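Activated BY transcription factor SSRB (Salmonella enterica, PDB 2WNW) belongs to O-glycosyl hydrolase family 30, whose members pair a TIM-barrel domain with an accompanying beta-sandwich domain. Local coordinates at residues A[310-315]-A[409-413]; A[233-237]-A[261-265]; A[21-27]-A[422-428]; A[62-67]-A[354-359]. Residue numbers count along the deposited sequence, not the author numbering.

Interaction 1 (A[310-315]-A[409-413])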
loop_
_atom_site.group_PDB
_atom_site.type_symbol
_atom_site.label_atom_id
_atom_site.label_comp_id
_atom_site.label_asym_id
_atom_site.label_seq_id
_atom_site.Cartn_x
_atom_site.Cartn_y
_atom_site.Cartn_z
ATOM N N TRP A 310 -12.529 3.719 -16.861
ATOM C CA TRP A 310 -11.102 3.597 -17.133
ATOM C C TRP A 310 -10.386 3.571 -15.786
ATOM O O TRP A 310 -9.560 2.693 -15.517
ATOM C CB TRP A 310 -10.679 4.805 -17.985
ATOM C CG TRP A 310 -9.211 5.118 -18.089
ATOM C CD1 TRP A 310 -8.525 6.068 -17.378
ATOM C CD2 TRP A 310 -8.279 4.584 -19.042
ATOM N NE1 TRP A 310 -7.235 6.167 -17.839
ATOM C CE2 TRP A 310 -7.056 5.268 -18.858
ATOM C CE3 TRP A 310 -8.360 3.597 -20.035
ATOM C CZ2 TRP A 310 -5.917 4.997 -19.635
ATOM C CZ3 TRP A 310 -7.228 3.328 -20.809
ATOM C CH2 TRP A 310 -6.024 4.027 -20.602
ATOM N N HIS A 311 -10.732 4.524 -14.927
ATOM C CA HIS A 311 -10.140 4.604 -13.598
ATOM C C HIS A 311 -10.419 3.367 -12.754
ATOM O O HIS A 311 -9.517 2.825 -12.126
ATOM C CB HIS A 311 -10.673 5.816 -12.836
ATOM C CG HIS A 311 -10.291 5.820 -11.389
ATOM N ND1 HIS A 311 -9.025 6.150 -10.954
ATOM C CD2 HIS A 311 -10.990 5.468 -10.282
ATOM C CE1 HIS A 311 -8.961 5.999 -9.642
ATOM N NE2 HIS A 311 -10.139 5.586 -9.210
ATOM N N THR A 312 -11.676 2.935 -12.719
ATOM C CA THR A 312 -12.038 1.773 -11.912
ATOM C C THR A 312 -11.195 0.545 -12.238
ATOM O O THR A 312 -10.672 -0.106 -11.334
ATOM C CB THR A 312 -13.541 1.443 -12.068
ATOM O OG1 THR A 312 -14.315 2.536 -11.554
ATOM C CG2 THR A 312 -13.906 0.171 -11.312
ATOM N N TYR A 313 -11.048 0.236 -13.523
ATOM C CA TYR A 313 -10.262 -0.924 -13.923
ATOM C C TYR A 313 -8.783 -0.778 -13.586
ATOM O O TYR A 313 -8.195 -1.659 -12.953
ATOM C CB TYR A 313 -10.412 -1.195 -15.429
ATOM C CG TYR A 313 -11.584 -2.088 -15.782
ATOM C CD1 TYR A 313 -12.877 -1.573 -15.900
ATOM C CD2 TYR A 313 -11.402 -3.461 -15.961
ATOM C CE1 TYR A 313 -13.963 -2.411 -16.187
ATOM C CE2 TYR A 313 -12.476 -4.305 -16.242
ATOM C CZ TYR A 313 -13.750 -3.776 -16.354
ATOM O OH TYR A 313 -14.802 -4.618 -16.623
ATOM N N LEU A 314 -8.176 0.329 -14.005
ATOM C CA LEU A 314 -6.753 0.539 -13.744
ATOM C C LEU A 314 -6.417 0.628 -12.261
ATOM O O LEU A 314 -5.451 0.022 -11.802
ATOM C CB LEU A 314 -6.259 1.799 -14.462
ATOM C CG LEU A 314 -6.151 1.689 -15.986
ATOM C CD1 LEU A 314 -5.855 3.063 -16.575
ATOM C CD2 LEU A 314 -5.052 0.692 -16.358
ATOM N N HIS A 315 -7.219 1.379 -11.512
ATOM C CA HIS A 315 -6.987 1.548 -10.083
ATOM C C HIS A 315 -7.046 0.224 -9.328
ATOM O O HIS A 315 -6.183 -0.060 -8.497
ATOM C CB HIS A 315 -8.013 2.523 -9.493
ATOM C CG HIS A 315 -7.866 2.740 -8.018
ATOM N ND1 HIS A 315 -6.827 3.461 -7.470
ATOM C CD2 HIS A 315 -8.621 2.318 -6.975
ATOM C CE1 HIS A 315 -6.946 3.472 -6.154
ATOM N NE2 HIS A 315 -8.028 2.786 -5.827
ATOM N N VAL A 409 2.103 2.503 -15.430
ATOM C CA VAL A 409 1.966 3.734 -14.658
ATOM C C VAL A 409 0.674 4.420 -15.075
ATOM O O VAL A 409 0.400 4.576 -16.266
ATOM C CB VAL A 409 3.146 4.713 -14.905
ATOM C CG1 VAL A 409 2.964 5.970 -14.051
ATOM C CG2 VAL A 409 4.472 4.036 -14.570
ATOM N N TYR A 410 -0.114 4.825 -14.084
ATOM C CA TYR A 410 -1.392 5.487 -14.314
ATOM C C TYR A 410 -1.469 6.758 -13.467
ATOM O O TYR A 410 -1.299 6.714 -12.245
ATOM C CB TYR A 410 -2.535 4.529 -13.943
ATOM C CG TYR A 410 -3.873 5.196 -13.697
ATOM C CD1 TYR A 410 -4.575 4.964 -12.512
ATOM C CD2 TYR A 410 -4.432 6.063 -14.636
ATOM C CE1 TYR A 410 -5.798 5.582 -12.267
ATOM C CE2 TYR A 410 -5.657 6.687 -14.401
ATOM C CZ TYR A 410 -6.331 6.442 -13.215
ATOM O OH TYR A 410 -7.533 7.063 -12.975
ATOM N N ASN A 411 -1.714 7.885 -14.124
ATOM C CA ASN A 411 -1.812 9.170 -13.439
ATOM C C ASN A 411 -3.270 9.512 -13.134
ATOM O O ASN A 411 -4.011 9.928 -14.026
ATOM C CB ASN A 411 -1.189 10.274 -14.307
ATOM C CG ASN A 411 -1.408 11.657 -13.729
ATOM O OD1 ASN A 411 -1.588 11.805 -12.520
ATOM N ND2 ASN A 411 -1.382 12.682 -14.586
ATOM N N ARG A 412 -3.684 9.351 -11.876
ATOM C CA ARG A 412 -5.068 9.649 -11.515
ATOM C C ARG A 412 -5.288 11.124 -11.192
ATOM O O ARG A 412 -6.420 11.548 -10.961
ATOM C CB ARG A 412 -5.528 8.786 -10.325
ATOM C CG ARG A 412 -4.917 9.157 -8.986
ATOM C CD ARG A 412 -5.487 8.305 -7.855
ATOM N NE ARG A 412 -6.927 8.496 -7.684
ATOM C CZ ARG A 412 -7.665 7.841 -6.790
ATOM N NH1 ARG A 412 -7.099 6.952 -5.984
ATOM N NH2 ARG A 412 -8.967 8.069 -6.703
ATOM N N ASP A 413 -4.211 11.907 -11.186
ATOM C CA ASP A 413 -4.310 13.335 -10.895
ATOM C C ASP A 413 -5.072 13.993 -12.045
ATOM O O ASP A 413 -5.170 13.428 -13.137
ATOM C CB ASP A 413 -2.911 13.957 -10.779
ATOM C CG ASP A 413 -2.888 15.218 -9.915
ATOM O OD1 ASP A 413 -3.965 15.796 -9.649
ATOM O OD2 ASP A 413 -1.782 15.633 -9.505
#
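The ring of Y410 is covered on one face by L314, whose CD1 sits 4.2 Å from the ring centroid in a CH-pi contact and 3.8 Å from Y410 CD2. One turn earlier, W310 meets the ring obliquely, with W310 NE1 3.8 Å from Y410 CE2, while its indole N-H is spent on S435 O. Tyrosine suits this place because its ring fills an apolar gap and its hydroxyl reaches polar ground: Y410 OH and H311 ND1 form a 2.7 Å hydrogen bond. Beyond it, R412 lays one guanidinium face against H311 (CE1 to NH2 3.6 Å), and R412 NH1 lies 3.5 Å from H315 CE1; H315 itself bonds to E394 and D273. N391 of the second subunit packs on H315 and R412. The i, i+4 pairs W310/L314 and H311/H315 present one helix surface to the strand, with axes 10.0 Å apart. Helix 305-322 thus packs on strand 405-411, part of the interface between the barrel and the sandwich in the two-domain family 30 fold.

Interaction 2 (A[233-237]-A[261-265])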
loop_
_atom_site.group_PDB
_atom_site.type_symbol
_atom_site.label_atom_id
_atom_site.label_comp_id
_atom_site.label_asym_id
_atom_site.label_seq_id
_atom_site.Cartn_x
_atom_site.Cartn_y
_atom_site.Cartn_z
ATOM N N MET A 233 -6.256 -30.090 -10.584
ATOM C CA MET A 233 -7.277 -29.044 -10.599
ATOM C C MET A 233 -7.071 -28.083 -9.426
ATOM O O MET A 233 -6.813 -28.517 -8.301
ATOM C CB MET A 233 -8.664 -29.679 -10.479
ATOM C CG MET A 233 -9.819 -28.691 -10.485
ATOM S SD MET A 233 -10.061 -27.971 -12.112
ATOM C CE MET A 233 -10.997 -29.280 -12.926
ATOM N N GLU A 234 -7.176 -26.781 -9.680
ATOM C CA GLU A 234 -7.038 -25.812 -8.596
ATOM C C GLU A 234 -8.441 -25.510 -8.088
ATOM O O GLU A 234 -9.387 -25.450 -8.873
ATOM C CB GLU A 234 -6.406 -24.497 -9.077
ATOM C CG GLU A 234 -4.995 -24.592 -9.633
ATOM C CD GLU A 234 -4.364 -23.221 -9.824
ATOM O OE1 GLU A 234 -5.115 -22.229 -9.966
ATOM O OE2 GLU A 234 -3.119 -23.128 -9.842
ATOM N N ILE A 235 -8.578 -25.334 -6.779
ATOM C CA ILE A 235 -9.872 -25.000 -6.199
ATOM C C ILE A 235 -9.740 -23.721 -5.379
ATOM O O ILE A 235 -8.853 -23.603 -4.526
ATOM C CB ILE A 235 -10.412 -26.121 -5.287
ATOM C CG1 ILE A 235 -10.680 -27.386 -6.112
ATOM C CG2 ILE A 235 -11.704 -25.662 -4.614
ATOM C CD1 ILE A 235 -11.210 -28.561 -5.289
ATOM N N TYR A 236 -10.617 -22.762 -5.659
ATOM C CA TYR A 236 -10.627 -21.481 -4.957
ATOM C C TYR A 236 -11.900 -21.350 -4.130
ATOM O O TYR A 236 -12.943 -21.897 -4.493
ATOM C CB TYR A 236 -10.574 -20.320 -5.961
ATOM C CG TYR A 236 -9.261 -20.189 -6.696
ATOM C CD1 TYR A 236 -8.274 -19.310 -6.246
ATOM C CD2 TYR A 236 -8.992 -20.966 -7.819
ATOM C CE1 TYR A 236 -7.045 -19.212 -6.900
ATOM C CE2 TYR A 236 -7.770 -20.879 -8.481
ATOM C CZ TYR A 236 -6.804 -20.003 -8.016
ATOM O OH TYR A 236 -5.591 -19.932 -8.666
ATOM N N ILE A 237 -11.802 -20.632 -3.013
ATOM C CA ILE A 237 -12.954 -20.389 -2.156
ATOM C C ILE A 237 -13.174 -18.876 -2.047
ATOM O O ILE A 237 -12.401 -18.093 -2.607
ATOM C CB ILE A 237 -12.771 -21.005 -0.744
ATOM C CG1 ILE A 237 -11.494 -20.477 -0.090
ATOM C CG2 ILE A 237 -12.732 -22.533 -0.848
ATOM C CD1 ILE A 237 -11.328 -20.929 1.353
ATOM N N GLY A 261 -6.107 -29.015 0.803
ATOM C CA GLY A 261 -6.940 -29.220 -0.369
ATOM C C GLY A 261 -7.399 -28.011 -1.163
ATOM O O GLY A 261 -7.951 -28.168 -2.251
ATOM N N ILE A 262 -7.167 -26.812 -0.642
ATOM C CA ILE A 262 -7.596 -25.593 -1.323
ATOM C C ILE A 262 -6.392 -24.759 -1.764
ATOM O O ILE A 262 -5.494 -24.487 -0.967
ATOM C CB ILE A 262 -8.513 -24.785 -0.389
ATOM C CG1 ILE A 262 -9.767 -25.615 -0.088
ATOM C CG2 ILE A 262 -8.869 -23.446 -1.014
ATOM C CD1 ILE A 262 -10.680 -25.009 0.949
ATOM N N ASN A 263 -6.390 -24.353 -3.034
ATOM C CA ASN A 263 -5.283 -23.590 -3.622
ATOM C C ASN A 263 -5.244 -22.098 -3.304
ATOM O O ASN A 263 -4.188 -21.469 -3.393
ATOM C CB ASN A 263 -5.280 -23.760 -5.145
ATOM C CG ASN A 263 -5.225 -25.215 -5.576
ATOM O OD1 ASN A 263 -6.207 -25.951 -5.463
ATOM N ND2 ASN A 263 -4.068 -25.638 -6.072
ATOM N N GLY A 264 -6.383 -21.519 -2.949
ATOM C CA GLY A 264 -6.383 -20.103 -2.640
ATOM C C GLY A 264 -7.766 -19.501 -2.583
ATOM O O GLY A 264 -8.759 -20.213 -2.453
ATOM N N LEU A 265 -7.831 -18.176 -2.671
ATOM C CA LEU A 265 -9.117 -17.499 -2.628
ATOM C C LEU A 265 -9.289 -16.615 -3.841
ATOM O O LEU A 265 -8.327 -16.027 -4.335
ATOM C CB LEU A 265 -9.247 -16.635 -1.371
ATOM C CG LEU A 265 -9.173 -17.310 0.004
ATOM C CD1 LEU A 265 -7.717 -17.472 0.418
ATOM C CD2 LEU A 265 -9.909 -16.447 1.017
HETATM O O HOH W 1 -3.924 -28.453 -7.056
#
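Pairing of these two segments begins with help from a side chain. N263 OD1 accepts from I235 N at 2.8 Å, ahead of the strand proper, and N263 N donates to I235 O at 3.0 Å. Asparagine fits because its amide offers a donor as well: N263 ND2 gives to water 1 (3.0 Å), which in turn donates to M233 O (3.1 Å). R222 also donates to M233 O and to G261 O, and K288 to I262 O. Farther on, parallel bridges take over, with G264 O accepting from I237 N at 3.1 Å. The backbones of E234 and Y236 bond to L191 on the other side, and that of I237 also to A266. G264 adopts backbone angles that demand glycine, and a CB there would crowd the Y236 ring. Y236 OH donates to E234 OE1 (2.7 Å), and salt bridges to K138 and K289 balance the carboxylate. I237 and L265 share the opposite sheet face from Y236, with I237 CG1 3.9 Å from L265 CG. Consecutive barrel strands 234-239 and 264-268 form a beta-alpha-beta crossover: I237 and L265 pack under helix 245-252, I235 and I262 meet helix 210-227, and Y236 lies between strands 190-192 and 289-294.

Interaction 3 (A[21-27]-A[422-428])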
loop_
_atom_site.group_PDB
_atom_site.type_symbol
_atom_site.label_atom_id
_atom_site.label_comp_id
_atom_site.label_asym_id
_atom_site.label_seq_id
_atom_site.Cartn_x
_atom_site.Cartn_y
_atom_site.Cartn_z
ATOM N N VAL A 21 11.999 4.104 -27.118
ATOM C CA VAL A 21 12.573 5.036 -26.160
ATOM C C VAL A 21 13.878 4.465 -25.626
ATOM O O VAL A 21 14.162 3.278 -25.793
ATOM C CB VAL A 21 11.622 5.284 -24.961
ATOM C CG1 VAL A 21 10.311 5.876 -25.446
ATOM C CG2 VAL A 21 11.372 3.981 -24.216
ATOM N N SER A 22 14.677 5.313 -24.992
ATOM C CA SER A 22 15.931 4.855 -24.421
ATOM C C SER A 22 16.157 5.496 -23.061
ATOM O O SER A 22 15.747 6.633 -22.816
ATOM C CB SER A 22 17.105 5.178 -25.353
ATOM O OG SER A 22 17.351 6.571 -25.416
ATOM N N PHE A 23 16.795 4.744 -22.173
ATOM C CA PHE A 23 17.112 5.225 -20.839
ATOM C C PHE A 23 18.386 6.054 -20.967
ATOM O O PHE A 23 19.069 5.996 -21.991
ATOM C CB PHE A 23 17.390 4.050 -19.897
ATOM C CG PHE A 23 16.163 3.307 -19.447
ATOM C CD1 PHE A 23 15.653 3.501 -18.164
ATOM C CD2 PHE A 23 15.545 2.382 -20.281
ATOM C CE1 PHE A 23 14.544 2.777 -17.715
ATOM C CE2 PHE A 23 14.435 1.652 -19.843
ATOM C CZ PHE A 23 13.936 1.851 -18.556
ATOM N N SER A 24 18.694 6.816 -19.925
ATOM C CA SER A 24 19.894 7.640 -19.880
ATOM C C SER A 24 20.539 7.378 -18.529
ATOM O O SER A 24 19.901 6.813 -17.638
ATOM C CB SER A 24 19.531 9.121 -19.987
ATOM O OG SER A 24 18.893 9.404 -21.217
ATOM N N HIS A 25 21.803 7.765 -18.374
ATOM C CA HIS A 25 22.475 7.580 -17.094
ATOM C C HIS A 25 21.675 8.442 -16.125
ATOM O O HIS A 25 21.310 9.568 -16.459
ATOM C CB HIS A 25 23.922 8.075 -17.156
ATOM C CG HIS A 25 24.692 7.837 -15.894
ATOM N ND1 HIS A 25 25.050 6.576 -15.469
ATOM C CD2 HIS A 25 25.139 8.695 -14.945
ATOM C CE1 HIS A 25 25.684 6.667 -14.313
ATOM N NE2 HIS A 25 25.750 7.941 -13.973
ATOM N N ARG A 26 21.398 7.925 -14.933
ATOM C CA ARG A 26 20.608 8.680 -13.966
ATOM C C ARG A 26 21.251 9.982 -13.504
ATOM O O ARG A 26 22.475 10.122 -13.486
ATOM C CB ARG A 26 20.293 7.827 -12.734
ATOM C CG ARG A 26 21.462 7.638 -11.777
ATOM C CD ARG A 26 20.957 7.351 -10.365
ATOM N NE ARG A 26 20.207 8.485 -9.827
ATOM C CZ ARG A 26 19.497 8.456 -8.704
ATOM N NH1 ARG A 26 19.431 7.348 -7.979
ATOM N NH2 ARG A 26 18.841 9.539 -8.308
ATOM N N GLN A 27 20.403 10.935 -13.135
ATOM C CA GLN A 27 20.854 12.224 -12.632
ATOM C C GLN A 27 20.981 12.040 -11.125
ATOM O O GLN A 27 20.324 11.173 -10.548
ATOM C CB GLN A 27 19.816 13.304 -12.922
ATOM C CG GLN A 27 19.365 13.367 -14.368
ATOM C CD GLN A 27 18.219 14.340 -14.567
ATOM O OE1 GLN A 27 18.371 15.544 -14.365
ATOM N NE2 GLN A 27 17.060 13.820 -14.959
ATOM N N LEU A 422 13.342 4.978 -12.467
ATOM C CA LEU A 422 14.734 4.756 -12.113
ATOM C C LEU A 422 15.031 3.279 -11.880
ATOM O O LEU A 422 14.484 2.663 -10.970
ATOM C CB LEU A 422 15.063 5.591 -10.866
ATOM C CG LEU A 422 16.492 5.783 -10.340
ATOM C CD1 LEU A 422 16.933 4.565 -9.568
ATOM C CD2 LEU A 422 17.433 6.083 -11.497
ATOM N N ASP A 423 15.895 2.724 -12.726
ATOM C CA ASP A 423 16.299 1.324 -12.642
ATOM C C ASP A 423 17.814 1.278 -12.469
ATOM O O ASP A 423 18.561 1.305 -13.450
ATOM C CB ASP A 423 15.903 0.587 -13.921
ATOM C CG ASP A 423 16.354 -0.863 -13.929
ATOM O OD1 ASP A 423 16.197 -1.521 -14.977
ATOM O OD2 ASP A 423 16.861 -1.351 -12.896
ATOM N N GLY A 424 18.264 1.210 -11.222
ATOM C CA GLY A 424 19.694 1.174 -10.966
ATOM C C GLY A 424 20.324 2.511 -11.305
ATOM O O GLY A 424 19.925 3.541 -10.762
ATOM N N ASP A 425 21.301 2.505 -12.209
ATOM C CA ASP A 425 21.974 3.741 -12.598
ATOM C C ASP A 425 21.416 4.307 -13.901
ATOM O O ASP A 425 22.022 5.186 -14.516
ATOM C CB ASP A 425 23.483 3.498 -12.730
ATOM C CG ASP A 425 23.843 2.689 -13.961
ATOM O OD1 ASP A 425 23.015 1.863 -14.405
ATOM O OD2 ASP A 425 24.966 2.870 -14.480
ATOM N N LYS A 426 20.255 3.803 -14.313
ATOM C CA LYS A 426 19.606 4.254 -15.540
ATOM C C LYS A 426 18.219 4.824 -15.243
ATOM O O LYS A 426 17.539 4.369 -14.322
ATOM C CB LYS A 426 19.466 3.085 -16.517
ATOM C CG LYS A 426 20.782 2.436 -16.936
ATOM C CD LYS A 426 21.630 3.388 -17.762
ATOM C CE LYS A 426 22.751 2.650 -18.487
ATOM N NZ LYS A 426 23.628 1.900 -17.549
ATOM N N GLU A 427 17.799 5.812 -16.029
ATOM C CA GLU A 427 16.486 6.418 -15.840
ATOM C C GLU A 427 15.880 6.886 -17.158
ATOM O O GLU A 427 16.576 7.047 -18.161
ATOM C CB GLU A 427 16.579 7.628 -14.906
ATOM C CG GLU A 427 17.128 8.882 -15.588
ATOM C CD GLU A 427 17.116 10.106 -14.691
ATOM O OE1 GLU A 427 17.824 10.102 -13.664
ATOM O OE2 GLU A 427 16.397 11.074 -15.016
ATOM N N ILE A 428 14.570 7.094 -17.140
ATOM C CA ILE A 428 13.854 7.602 -18.296
ATOM C C ILE A 428 12.730 8.476 -17.754
ATOM O O ILE A 428 11.925 8.036 -16.933
ATOM C CB ILE A 428 13.280 6.472 -19.189
ATOM C CG1 ILE A 428 12.556 7.093 -20.388
ATOM C CG2 ILE A 428 12.343 5.577 -18.390
ATOM C CD1 ILE A 428 12.123 6.096 -21.447
HETATM O O HOH W 2 19.620 4.070 -8.152
#
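L422 sets its CD2 3.6 Å from R26 CB and over one face of the R26 guanidinium, so the arginine's flat surface shields an apolar branch. D423 opens a type II' turn, closed by D423 N to K426 O (2.8 Å) and K426 N to D423 O (3.1 Å); its OD1 accepts from W442. G424 follows with positive phi, which glycine tolerates best; the oxygen of water 2 lies 2.7 Å from G424 O and 3.3 Å from R26 NH1, bridging them. D425 O accepts from R26 N at 2.8 Å, while D425 OD1 forms a salt bridge with K426 NZ at 3.2 Å. K426 faces H25 in a non-hydrogen-bonded pair, and its CA approaches S24 O at 3.3 Å. E427 makes the hydrogen-bonded pair with S24: S24 N to E427 O and E427 N to S24 O are both 2.8 Å. Its long side chain brings E427 OE1 to Q27 N (2.8 Å), and the carboxylate forms a salt bridge to R420. I428 ends the walk with CG2 over the F23 ring, 4.1 Å from its centroid, and CD1 3.6 Å from V21 CG2; beta-branched V21 and I428 pack with aromatic F23, I428 and F23 being buried. The result is a beta hairpin, 417-423 with 426-432, closed by this two-residue turn and extended antiparallel by strand 17-25: a beta-sandwich sheet drawing on both ends of the chain.

Interaction 4 (A[62-67]-A[354-359])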
loop_
_atom_site.group_PDB
_atom_site.type_symbol
_atom_site.label_atom_id
_atom_site.label_comp_id
_atom_site.label_asym_id
_atom_site.label_seq_id
_atom_site.Cartn_x
_atom_site.Cartn_y
_atom_site.Cartn_z
ATOM N N SER A 62 -24.474 -14.070 -32.642
ATOM C CA SER A 62 -25.225 -13.157 -33.501
ATOM C C SER A 62 -24.342 -12.308 -34.410
ATOM O O SER A 62 -24.851 -11.566 -35.251
ATOM C CB SER A 62 -26.104 -12.234 -32.652
ATOM O OG SER A 62 -25.328 -11.225 -32.025
ATOM N N MET A 63 -23.026 -12.410 -34.247
ATOM C CA MET A 63 -22.095 -11.631 -35.065
ATOM C C MET A 63 -21.902 -12.255 -36.440
ATOM O O MET A 63 -22.019 -13.474 -36.605
ATOM C CB MET A 63 -20.718 -11.548 -34.402
ATOM C CG MET A 63 -20.693 -11.004 -32.988
ATOM S SD MET A 63 -19.018 -11.119 -32.328
ATOM C CE MET A 63 -18.927 -9.577 -31.421
ATOM N N SER A 64 -21.595 -11.415 -37.424
ATOM C CA SER A 64 -21.340 -11.899 -38.773
ATOM C C SER A 64 -20.042 -12.687 -38.651
ATOM O O SER A 64 -19.312 -12.530 -37.673
ATOM C CB SER A 64 -21.144 -10.730 -39.736
ATOM O OG SER A 64 -19.965 -10.007 -39.425
ATOM N N GLU A 65 -19.741 -13.530 -39.631
ATOM C CA GLU A 65 -18.518 -14.312 -39.553
ATOM C C GLU A 65 -17.291 -13.405 -39.555
ATOM O O GLU A 65 -16.275 -13.716 -38.928
ATOM C CB GLU A 65 -18.444 -15.311 -40.710
ATOM C CG GLU A 65 -17.936 -16.675 -40.271
ATOM C CD GLU A 65 -18.817 -17.314 -39.204
ATOM O OE1 GLU A 65 -18.401 -18.333 -38.618
ATOM O OE2 GLU A 65 -19.931 -16.806 -38.954
ATOM N N LYS A 66 -17.395 -12.279 -40.254
ATOM C CA LYS A 66 -16.300 -11.319 -40.324
ATOM C C LYS A 66 -16.046 -10.745 -38.931
ATOM O O LYS A 66 -14.909 -10.694 -38.461
ATOM C CB LYS A 66 -16.657 -10.187 -41.291
ATOM C CG LYS A 66 -15.565 -9.147 -41.483
ATOM C CD LYS A 66 -15.982 -8.103 -42.514
ATOM C CE LYS A 66 -14.873 -7.090 -42.778
ATOM N NZ LYS A 66 -15.260 -6.107 -43.840
ATOM N N THR A 67 -17.118 -10.323 -38.272
ATOM C CA THR A 67 -17.006 -9.751 -36.939
ATOM C C THR A 67 -16.515 -10.774 -35.916
ATOM O O THR A 67 -15.717 -10.437 -35.039
ATOM C CB THR A 67 -18.354 -9.159 -36.478
ATOM O OG1 THR A 67 -18.726 -8.090 -37.359
ATOM C CG2 THR A 67 -18.242 -8.617 -35.059
ATOM N N TYR A 354 -21.416 -5.260 -28.755
ATOM C CA TYR A 354 -21.776 -5.461 -30.148
ATOM C C TYR A 354 -23.220 -5.126 -30.504
ATOM O O TYR A 354 -24.158 -5.498 -29.799
ATOM C CB TYR A 354 -21.460 -6.913 -30.529
ATOM C CG TYR A 354 -21.893 -7.306 -31.919
ATOM C CD1 TYR A 354 -23.022 -8.094 -32.118
ATOM C CD2 TYR A 354 -21.167 -6.894 -33.038
ATOM C CE1 TYR A 354 -23.423 -8.469 -33.396
ATOM C CE2 TYR A 354 -21.560 -7.263 -34.325
ATOM C CZ TYR A 354 -22.686 -8.050 -34.493
ATOM O OH TYR A 354 -23.077 -8.424 -35.757
ATOM N N ASP A 355 -23.373 -4.412 -31.613
ATOM C CA ASP A 355 -24.676 -4.009 -32.125
ATOM C C ASP A 355 -24.979 -4.880 -33.342
ATOM O O ASP A 355 -24.418 -4.682 -34.422
ATOM C CB ASP A 355 -24.635 -2.525 -32.498
ATOM C CG ASP A 355 -25.767 -2.113 -33.417
ATOM O OD1 ASP A 355 -26.886 -2.659 -33.295
ATOM O OD2 ASP A 355 -25.530 -1.222 -34.258
ATOM N N ALA A 356 -25.866 -5.852 -33.150
ATOM C CA ALA A 356 -26.231 -6.792 -34.205
ATOM C C ALA A 356 -26.898 -6.162 -35.422
ATOM O O ALA A 356 -26.609 -6.548 -36.556
ATOM C CB ALA A 356 -27.127 -7.891 -33.632
ATOM N N GLN A 357 -27.784 -5.200 -35.193
ATOM C CA GLN A 357 -28.483 -4.543 -36.295
ATOM C C GLN A 357 -27.541 -3.969 -37.345
ATOM O O GLN A 357 -27.731 -4.186 -38.540
ATOM C CB GLN A 357 -29.381 -3.423 -35.770
ATOM C CG GLN A 357 -30.568 -3.896 -34.954
ATOM C CD GLN A 357 -31.554 -2.777 -34.678
ATOM O OE1 GLN A 357 -32.560 -2.974 -33.992
ATOM N NE2 GLN A 357 -31.273 -1.592 -35.215
ATOM N N ASN A 358 -26.527 -3.236 -36.897
ATOM C CA ASN A 358 -25.572 -2.628 -37.816
ATOM C C ASN A 358 -24.275 -3.415 -37.902
ATOM O O ASN A 358 -23.356 -3.036 -38.632
ATOM C CB ASN A 358 -25.278 -1.194 -37.379
ATOM C CG ASN A 358 -26.537 -0.370 -37.221
ATOM O OD1 ASN A 358 -27.367 -0.310 -38.127
ATOM N ND2 ASN A 358 -26.687 0.271 -36.068
ATOM N N ASP A 359 -24.208 -4.515 -37.157
ATOM C CA ASP A 359 -23.024 -5.366 -37.139
ATOM C C ASP A 359 -21.791 -4.531 -36.822
ATOM O O ASP A 359 -20.777 -4.602 -37.516
ATOM C CB ASP A 359 -22.868 -6.076 -38.490
ATOM C CG ASP A 359 -21.712 -7.062 -38.507
ATOM O OD1 ASP A 359 -21.483 -7.739 -37.480
ATOM O OD2 ASP A 359 -21.040 -7.172 -39.555
#
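S62 stands at the edge of the Y354 ring, its OG 3.6 Å from Y354 CE1; serine's short side chain lets the hydroxyl return from there to V59 O. M63 comes next and covers the ring: CG lies 3.7 Å from the Y354 centroid, almost on the normal, in a CH-pi contact, with SD 4.8 Å from the same centroid in a Met-aromatic contact. A flexible, polarisable methionine suits this buried slot, where L334, L361 and F71 also touch it. S64 holds the N-cap position of helix 65-76, and its OG donates to D359 OD2 at 3.0 Å. Within the first helical turn, T67 OG1 donates to D359 OD1 at 2.8 Å, and T67 CG2 rests 3.7 Å from Y354 CE2, so one threonine serves both the polar and the apolar neighbour. D359 OD1 also accepts a very short bond, 2.4 Å, from Y354 OH. The carboxylate therefore gathers three hydroxyls near the helix N-terminus, where the dipole would be expected to favour a negative charge. D359 has a left-handed backbone conformation at the end of the connection between antiparallel strands 352-355 and 360-363. The arrangement is a beta hairpin docked on a helix N-terminus, joining the small sheet that follows the last TIM-barrel strand to the start of helix 65-76, in the helical region after the first strand.

How the interactions relate
Interactions 2 and 4 belong to the barrel domain but lie on opposite sides of the chain's centre, their centres 38 Å apart. Interaction 1 joins that domain to the beta sandwich, whose own sheet is stitched by interaction 3. The latter two are the nearest neighbours, with centres 24 Å and closest atoms about 9 Å apart, and are linked by successive strands 405-411 and 417-423 of one sheet. Interactions 3 and 4 are the most widely separated, at 47 Å between centres. Interaction 3, whose segments are 395 residues apart, spans the other three along the chain. A phosphate ion, probably from the crystallisation liquor, lies about 5 Å from G424 of interaction 3.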